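Local coordinates for protein cytochrome c, putative (Geobacter sulfurreducens, PDB 2CZS) that contains two covalently attached c-type haems and probably carries electrons, at residues D32-C37 and R64-H69. Sequence-based numbering, arbitrary orientation.
Sequences DLDRQC and RCLFCH. With NA (sodium ion), chain E; HEM (protoporphyrin IX containing Fe), chain G; SO4 (sulfate ion), chain D.
Two thioether cysteines, each bonded to a different haem, meet here sulfur to sulfur: Cys37 SG lies 3.7 Å from Cys65 SG, too far for a disulfide. Cys65 SG is bonded to CAB, a carbon from a former vinyl group of the haem whose iron takes His69 NE2 at 2.0 Å, while Cys37 SG links to CAB of the other haem. A few ångströms away, the buried carboxylate of Asp34 is split between two tasks. Asp34 OD1 accepts the backbone N-H of Leu66 through its syn lone pair, Leu66 N lying 3.0 Å away with an N-H...O angle of 154°; Cys65 N is nearly as close, but badly angled. Asp34 OD2 binds a sodium ion at 2.9 Å. With CG anti to its own carbonyl carbon (chi1 -69°), Asp34 reaches across to the amino-terminal turn of helix 65-68, where its negative charge would suit the helix dipole. That short helix holds the first four residues of the Cys-Leu-Phe-Cys-His haem-binding motif of a c-type cytochrome, and His69 follows just after it; Cys68 SG makes the second thioether, to CAC, and His54 completes the axial pair on iron. An alanine in place of Asp34 would probably loosen the hold of helix 30-37 on this motif, since both the bond to Leu66 N and the sodium ligand go with the carboxylate. Alongside, Leu66 CD1 packs on Leu33 CB at 3.7 Å, and Leu33 in turn leans on Phe20 and Ala23 of helix 18-25. On the outer side, the Arg64 chain bends at chi3 (62°) and brings its guanidinium face to face with the Phe67 ring, Arg64 NH1 3.7 Å above the ring plane and over its centre; a sulfate oxygen, O3, is met edge-on through a weak hydrogen bond from NH1.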
# COMPACT_ATOMS: atom_id res chain seq x y z
N ASP A 32 -0.87 -1.65 -10.04
CA ASP A 32 -1.34 -0.28 -10.31
C ASP A 32 -1.73 0.44 -9.01
O ASP A 32 -1.42 1.62 -8.82
CB ASP A 32 -2.51 -0.27 -11.28
CG ASP A 32 -2.10 -0.68 -12.66
OD1 ASP A 32 -0.90 -0.52 -12.99
OD2 ASP A 32 -2.95 -1.20 -13.41
N LEU A 33 -2.39 -0.29 -8.11
CA LEU A 33 -2.71 0.26 -6.80
C LEU A 33 -1.47 0.57 -5.98
O LEU A 33 -1.39 1.65 -5.37
CB LEU A 33 -3.67 -0.65 -6.06
CG LEU A 33 -5.02 -0.77 -6.77
CD1 LEU A 33 -5.88 -1.82 -6.08
CD2 LEU A 33 -5.77 0.55 -6.83
N ASP A 34 -0.49 -0.33 -5.97
CA ASP A 34 0.73 -0.12 -5.24
C ASP A 34 1.41 1.20 -5.63
O ASP A 34 1.98 1.88 -4.80
CB ASP A 34 1.72 -1.24 -5.51
CG ASP A 34 1.34 -2.57 -4.94
OD1 ASP A 34 0.70 -2.65 -3.89
OD2 ASP A 34 1.79 -3.57 -5.53
N ARG A 35 1.36 1.55 -6.92
CA ARG A 35 2.02 2.77 -7.40
C ARG A 35 1.37 3.97 -6.74
O ARG A 35 2.07 4.94 -6.45
CB ARG A 35 1.93 2.90 -8.94
CG ARG A 35 2.19 1.60 -9.73
CD ARG A 35 1.86 1.68 -11.25
NE ARG A 35 2.34 0.50 -12.00
CZ ARG A 35 3.63 0.25 -12.18
NH1 ARG A 35 4.51 1.08 -11.66
NH2 ARG A 35 4.05 -0.82 -12.84
N GLN A 36 0.04 3.92 -6.53
CA GLN A 36 -0.68 5.04 -5.89
C GLN A 36 -0.39 5.19 -4.40
O GLN A 36 -0.49 6.29 -3.86
CB GLN A 36 -2.20 4.95 -6.14
CG GLN A 36 -2.59 5.07 -7.63
CD GLN A 36 -3.95 4.47 -7.95
OE1 GLN A 36 -4.94 4.72 -7.27
NE2 GLN A 36 -4.01 3.69 -9.02
N CYS A 37 0.05 4.13 -3.73
CA CYS A 37 0.38 4.24 -2.28
C CYS A 37 1.52 5.22 -1.95
O CYS A 37 1.53 5.78 -0.85
CB CYS A 37 0.72 2.89 -1.66
SG CYS A 37 -0.34 1.52 -2.15
N ARG A 64 5.92 -3.71 -3.56
CA ARG A 64 4.66 -4.46 -3.70
C ARG A 64 3.86 -4.37 -2.37
O ARG A 64 3.80 -5.35 -1.60
CB ARG A 64 4.90 -5.93 -4.10
CG ARG A 64 5.45 -6.16 -5.50
CD ARG A 64 5.56 -7.66 -5.79
NE ARG A 64 4.26 -8.34 -5.76
CZ ARG A 64 4.10 -9.66 -5.60
NH1 ARG A 64 5.14 -10.47 -5.44
NH2 ARG A 64 2.88 -10.18 -5.59
N CYS A 65 3.26 -3.20 -2.13
CA CYS A 65 2.63 -2.98 -0.82
C CYS A 65 1.62 -4.07 -0.48
O CYS A 65 1.59 -4.61 0.65
CB CYS A 65 1.89 -1.65 -0.79
SG CYS A 65 2.82 -0.24 -1.37
N LEU A 66 0.77 -4.36 -1.46
CA LEU A 66 -0.41 -5.18 -1.26
C LEU A 66 -0.08 -6.64 -1.17
O LEU A 66 -0.95 -7.44 -0.87
CB LEU A 66 -1.49 -4.90 -2.31
CG LEU A 66 -2.08 -3.49 -2.15
CD1 LEU A 66 -2.94 -3.17 -3.39
CD2 LEU A 66 -2.91 -3.35 -0.84
N PHE A 67 1.19 -6.96 -1.38
CA PHE A 67 1.63 -8.34 -1.29
C PHE A 67 1.82 -8.66 0.20
O PHE A 67 1.46 -9.78 0.65
CB PHE A 67 2.92 -8.54 -2.07
CG PHE A 67 3.41 -9.93 -2.06
CD1 PHE A 67 2.59 -10.96 -2.49
CD2 PHE A 67 4.70 -10.23 -1.63
CE1 PHE A 67 3.03 -12.28 -2.49
CE2 PHE A 67 5.15 -11.55 -1.62
CZ PHE A 67 4.32 -12.57 -2.04
N CYS A 68 2.36 -7.70 0.95
CA CYS A 68 2.55 -7.88 2.39
C CYS A 68 1.43 -7.31 3.24
O CYS A 68 1.16 -7.83 4.32
CB CYS A 68 3.86 -7.27 2.83
SG CYS A 68 5.23 -7.97 1.88
N HIS A 69 0.82 -6.23 2.78
CA HIS A 69 -0.25 -5.56 3.53
C HIS A 69 -1.57 -5.84 2.83
O HIS A 69 -1.91 -5.21 1.83
CB HIS A 69 -0.03 -4.04 3.68
CG HIS A 69 1.25 -3.66 4.34
ND1 HIS A 69 1.45 -3.73 5.72
CD2 HIS A 69 2.39 -3.18 3.81
CE1 HIS A 69 2.67 -3.29 5.98
NE2 HIS A 69 3.26 -2.94 4.84
NA NA E . 1.34 -6.38 -4.87
CHA HEM G . 5.44 -1.59 8.21
CHB HEM G . 3.24 0.50 4.49
CHC HEM G . 5.53 -2.36 1.42
CHD HEM G . 6.09 -5.37 5.22
C1A HEM G . 4.71 -0.69 7.49
C2A HEM G . 4.07 0.52 7.96
C3A HEM G . 3.48 1.10 6.91
C4A HEM G . 3.72 0.26 5.76
CMA HEM G . 2.66 2.40 6.90
CAA HEM G . 4.11 1.01 9.44
CBA HEM G . 3.08 0.25 10.26
CGA HEM G . 2.89 0.89 11.63
O1A HEM G . 2.82 2.15 11.73
O2A HEM G . 2.80 0.12 12.64
C1B HEM G . 3.69 -0.02 3.32
C2B HEM G . 3.45 0.52 1.99
C3B HEM G . 4.11 -0.29 1.15
C4B HEM G . 4.77 -1.33 1.90
CMB HEM G . 2.56 1.75 1.65
CAB HEM G . 4.26 -0.16 -0.39
CBB HEM G . 4.94 0.99 -0.73
C1C HEM G . 5.83 -3.49 2.15
C2C HEM G . 6.33 -4.75 1.66
C3C HEM G . 6.47 -5.59 2.69
C4C HEM G . 6.07 -4.88 3.91
CMC HEM G . 6.57 -5.01 0.16
CAC HEM G . 6.98 -7.04 2.67
CBC HEM G . 8.03 -7.39 1.91
C1D HEM G . 6.00 -4.64 6.38
C2D HEM G . 6.27 -5.14 7.73
C3D HEM G . 6.08 -3.97 8.67
C4D HEM G . 5.73 -2.86 7.82
CMD HEM G . 6.65 -6.58 8.15
CAD HEM G . 6.21 -3.98 10.20
CBD HEM G . 4.94 -4.66 10.73
CGD HEM G . 3.72 -3.80 10.47
O1D HEM G . 3.64 -2.70 11.10
O2D HEM G . 2.85 -4.20 9.64
NA HEM G . 4.47 -0.80 6.14
NB HEM G . 4.52 -1.11 3.23
NC HEM G . 5.70 -3.62 3.54
ND HEM G . 5.69 -3.31 6.48
FE HEM G . 5.13 -2.22 4.81
S SO4 D . 4.35 -14.63 -5.71
O1 SO4 D . 4.12 -15.06 -7.10
O2 SO4 D . 4.54 -15.84 -4.91
O3 SO4 D . 5.52 -13.75 -5.66
O4 SO4 D . 3.19 -13.89 -5.20